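Local structure of chitin oligosaccahride binding protein NagB1 (Paenibacillus sp. FPU-7, 7EHP) at residues Q223-Q228 with S244-A249. The protein binds short chitin oligosaccharides, N,N'-diacetylchitobiose and N,N',N''-triacetylchitotriose, probably as the extracellular solute-binding component of a sugar uptake system. Numbering follows the deposited sequence.
Sequences QKYAEQ and SWASAA. With NAG (2-acetamido-2-deoxy-beta-D-glucopyranose), chain C; NAG (2-acetamido-2-deoxy-beta-D-glucopyranose), chain B.
In the chitin oligosaccharide pocket of this solute-binding protein, W245 forms an aromatic platform under the sugar, and Y225, from the 223-228 segment, holds that platform by its edge. The indole NE1 donates to Y225 OH at 2.7 Å, a short bond but not a straight one: the N-H...O angle is 147° and the hydroxyl sits 22° out of the indole plane. Y225 reaches across because its CG is anti to the backbone N (chi1 176°), which sends the phenol out toward the 3-10 segment 244-248. The methyl of A246 adds a looser touch, its CB lying 4.3 Å from Y225 OH. The phenol oxygen is also hydrogen-bonded to D242, so two polar partners fix it, and W166 packs edge-to-face with the Y225 ring.

With its N-H engaged at the edge, W245 offers a face to the ligand. The chain C NAG lies over the ring centre, its C4 3.8 Å above the indole plane, and its O5 comes within 3.6 Å of W245 CD1. Farther along the same ring, W245 CH2 approaches C5 of the chain B NAG at 3.7 Å, so a single indole underlies parts of both sugars. A leucine here, with no flat indole and no N-H, would probably leave the two sugars without their stacking surface and Y225 OH with one partner fewer. A tryptophan face laid against pyranose rings is characteristic of carbohydrate-binding sites; here its edge is held by a tyrosine hydroxyl, in a setting consistent with the ligand cleft of the periplasmic-binding-protein fold.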
loop_
_atom_site.group_PDB
_atom_site.type_symbol
_atom_site.label_atom_id
_atom_site.label_comp_id
_atom_site.label_asym_id
_atom_site.label_seq_id
_atom_site.Cartn_x
_atom_site.Cartn_y
_atom_site.Cartn_z
ATOM N N GLN A 223 -7.744 -14.754 9.553
ATOM C CA GLN A 223 -6.700 -14.999 8.566
ATOM C C GLN A 223 -5.778 -13.798 8.423
ATOM O O GLN A 223 -6.242 -12.670 8.227
ATOM C CB GLN A 223 -7.318 -15.346 7.215
ATOM C CG GLN A 223 -8.065 -16.659 7.230
ATOM C CD GLN A 223 -9.228 -16.645 6.279
ATOM O OE1 GLN A 223 -9.118 -16.146 5.148
ATOM N NE2 GLN A 223 -10.377 -17.132 6.745
ATOM N N LYS A 224 -4.474 -14.061 8.483
ATOM C CA LYS A 224 -3.443 -13.067 8.212
ATOM C C LYS A 224 -3.475 -12.651 6.740
ATOM O O LYS A 224 -3.962 -13.380 5.874
ATOM C CB LYS A 224 -2.051 -13.624 8.561
ATOM C CG LYS A 224 -1.686 -14.971 7.867
ATOM C CD LYS A 224 -0.372 -15.625 8.413
ATOM C CE LYS A 224 -0.303 -17.161 8.183
ATOM N NZ LYS A 224 -0.937 -17.996 9.273
ATOM N N TYR A 225 -2.913 -11.470 6.466
ATOM C CA TYR A 225 -2.891 -10.889 5.124
ATOM C C TYR A 225 -2.559 -11.892 4.017
ATOM O O TYR A 225 -3.284 -11.989 3.020
ATOM C CB TYR A 225 -1.892 -9.732 5.110
ATOM C CG TYR A 225 -1.684 -9.065 3.758
ATOM C CD1 TYR A 225 -2.758 -8.788 2.910
ATOM C CD2 TYR A 225 -0.411 -8.677 3.351
ATOM C CE1 TYR A 225 -2.562 -8.144 1.675
ATOM C CE2 TYR A 225 -0.195 -8.036 2.129
ATOM C CZ TYR A 225 -1.264 -7.769 1.301
ATOM O OH TYR A 225 -1.035 -7.134 0.097
ATOM N N ALA A 226 -1.467 -12.651 4.173
ATOM C CA ALA A 226 -1.034 -13.567 3.115
ATOM C C ALA A 226 -2.101 -14.578 2.716
ATOM O O ALA A 226 -2.058 -15.100 1.594
ATOM C CB ALA A 226 0.219 -14.332 3.547
ATOM N N GLU A 227 -3.039 -14.892 3.606
ATOM C CA GLU A 227 -4.023 -15.929 3.313
ATOM C C GLU A 227 -4.986 -15.516 2.202
ATOM O O GLU A 227 -5.448 -16.370 1.434
ATOM C CB GLU A 227 -4.777 -16.288 4.600
ATOM C CG GLU A 227 -3.832 -16.960 5.597
ATOM C CD GLU A 227 -4.520 -17.565 6.801
ATOM O OE1 GLU A 227 -5.231 -18.578 6.638
ATOM O OE2 GLU A 227 -4.314 -17.040 7.919
ATOM N N GLN A 228 -5.287 -14.222 2.073
ATOM C CA GLN A 228 -6.099 -13.810 0.929
ATOM C C GLN A 228 -5.351 -14.021 -0.380
ATOM O O GLN A 228 -5.958 -14.382 -1.398
ATOM C CB GLN A 228 -6.556 -12.364 1.103
ATOM C CG GLN A 228 -5.581 -11.268 0.716
ATOM C CD GLN A 228 -6.301 -9.933 0.558
ATOM O OE1 GLN A 228 -7.284 -9.669 1.257
ATOM N NE2 GLN A 228 -5.815 -9.086 -0.353
ATOM N N SER A 244 -0.657 -3.383 -5.919
ATOM C CA SER A 244 0.207 -3.918 -6.970
ATOM C C SER A 244 1.407 -4.686 -6.409
ATOM O O SER A 244 1.925 -5.597 -7.073
ATOM C CB SER A 244 0.697 -2.778 -7.866
ATOM O OG SER A 244 1.239 -1.756 -7.061
ATOM N N TRP A 245 1.857 -4.343 -5.195
ATOM C CA TRP A 245 2.985 -5.051 -4.584
ATOM C C TRP A 245 2.681 -6.531 -4.366
ATOM O O TRP A 245 3.609 -7.318 -4.146
ATOM C CB TRP A 245 3.361 -4.408 -3.239
ATOM C CG TRP A 245 2.222 -4.478 -2.261
ATOM C CD1 TRP A 245 1.841 -5.560 -1.500
ATOM C CD2 TRP A 245 1.277 -3.440 -1.983
ATOM N NE1 TRP A 245 0.718 -5.243 -0.760
ATOM C CE2 TRP A 245 0.357 -3.947 -1.038
ATOM C CE3 TRP A 245 1.111 -2.133 -2.450
ATOM C CZ2 TRP A 245 -0.698 -3.183 -0.545
ATOM C CZ3 TRP A 245 0.065 -1.378 -1.961
ATOM C CH2 TRP A 245 -0.827 -1.901 -1.015
ATOM N N ALA A 246 1.406 -6.924 -4.440
ATOM C CA ALA A 246 0.994 -8.295 -4.161
ATOM C C ALA A 246 1.434 -9.261 -5.239
ATOM O O ALA A 246 1.516 -10.465 -4.978
ATOM C CB ALA A 246 -0.533 -8.377 -4.014
ATOM N N SER A 247 1.682 -8.772 -6.450
ATOM C CA SER A 247 2.159 -9.652 -7.503
ATOM C C SER A 247 3.494 -10.303 -7.145
ATOM O O SER A 247 3.819 -11.357 -7.698
ATOM C CB SER A 247 2.272 -8.870 -8.809
ATOM O OG SER A 247 3.334 -7.938 -8.714
ATOM N N ALA A 248 4.264 -9.717 -6.216
ATOM C CA ALA A 248 5.478 -10.365 -5.740
ATOM C C ALA A 248 5.200 -11.724 -5.114
ATOM O O ALA A 248 6.146 -12.508 -4.919
ATOM C CB ALA A 248 6.202 -9.460 -4.735
ATOM N N ALA A 249 3.927 -12.027 -4.817
ATOM C CA ALA A 249 3.527 -13.270 -4.170
ATOM C C ALA A 249 2.509 -14.067 -4.980
ATOM O O ALA A 249 1.882 -14.984 -4.435
ATOM C CB ALA A 249 2.966 -12.977 -2.776
HETATM C C1 NAG C . 5.158 -3.312 0.643
HETATM C C2 NAG C . 4.714 -2.028 -0.055
HETATM C C3 NAG C . 3.756 -1.247 0.845
HETATM C C4 NAG C . 2.655 -2.142 1.422
HETATM C C5 NAG C . 3.231 -3.471 1.931
HETATM C C6 NAG C . 2.206 -4.482 2.399
HETATM C C7 NAG C . 6.546 -1.351 -1.558
HETATM C C8 NAG C . 7.661 -0.372 -1.778
HETATM N N2 NAG C . 5.851 -1.198 -0.425
HETATM O O1 NAG C . 6.060 -3.993 -0.160
HETATM O O3 NAG C . 3.214 -0.158 0.101
HETATM O O4 NAG C . 2.145 -1.487 2.578
HETATM O O5 NAG C . 4.027 -4.107 0.922
HETATM O O6 NAG C . 2.844 -5.526 3.131
HETATM O O7 NAG C . 6.295 -2.245 -2.365
HETATM C C1 NAG B . 0.892 -0.835 2.393
HETATM C C2 NAG B . 0.491 -0.276 3.754
HETATM C C3 NAG B . -0.833 0.465 3.647
HETATM C C4 NAG B . -0.736 1.542 2.579
HETATM C C5 NAG B . -0.281 0.933 1.254
HETATM C C6 NAG B . -0.067 1.960 0.164
HETATM C C7 NAG B . 1.149 -1.259 5.908
HETATM C C8 NAG B . 0.958 -2.391 6.854
HETATM N N2 NAG B . 0.432 -1.312 4.776
HETATM O O3 NAG B . -1.137 1.058 4.900
HETATM O O4 NAG B . -1.998 2.165 2.383
HETATM O O5 NAG B . 0.960 0.235 1.426
HETATM O O6 NAG B . 0.802 3.006 0.578
HETATM O O7 NAG B . 1.914 -0.322 6.158
#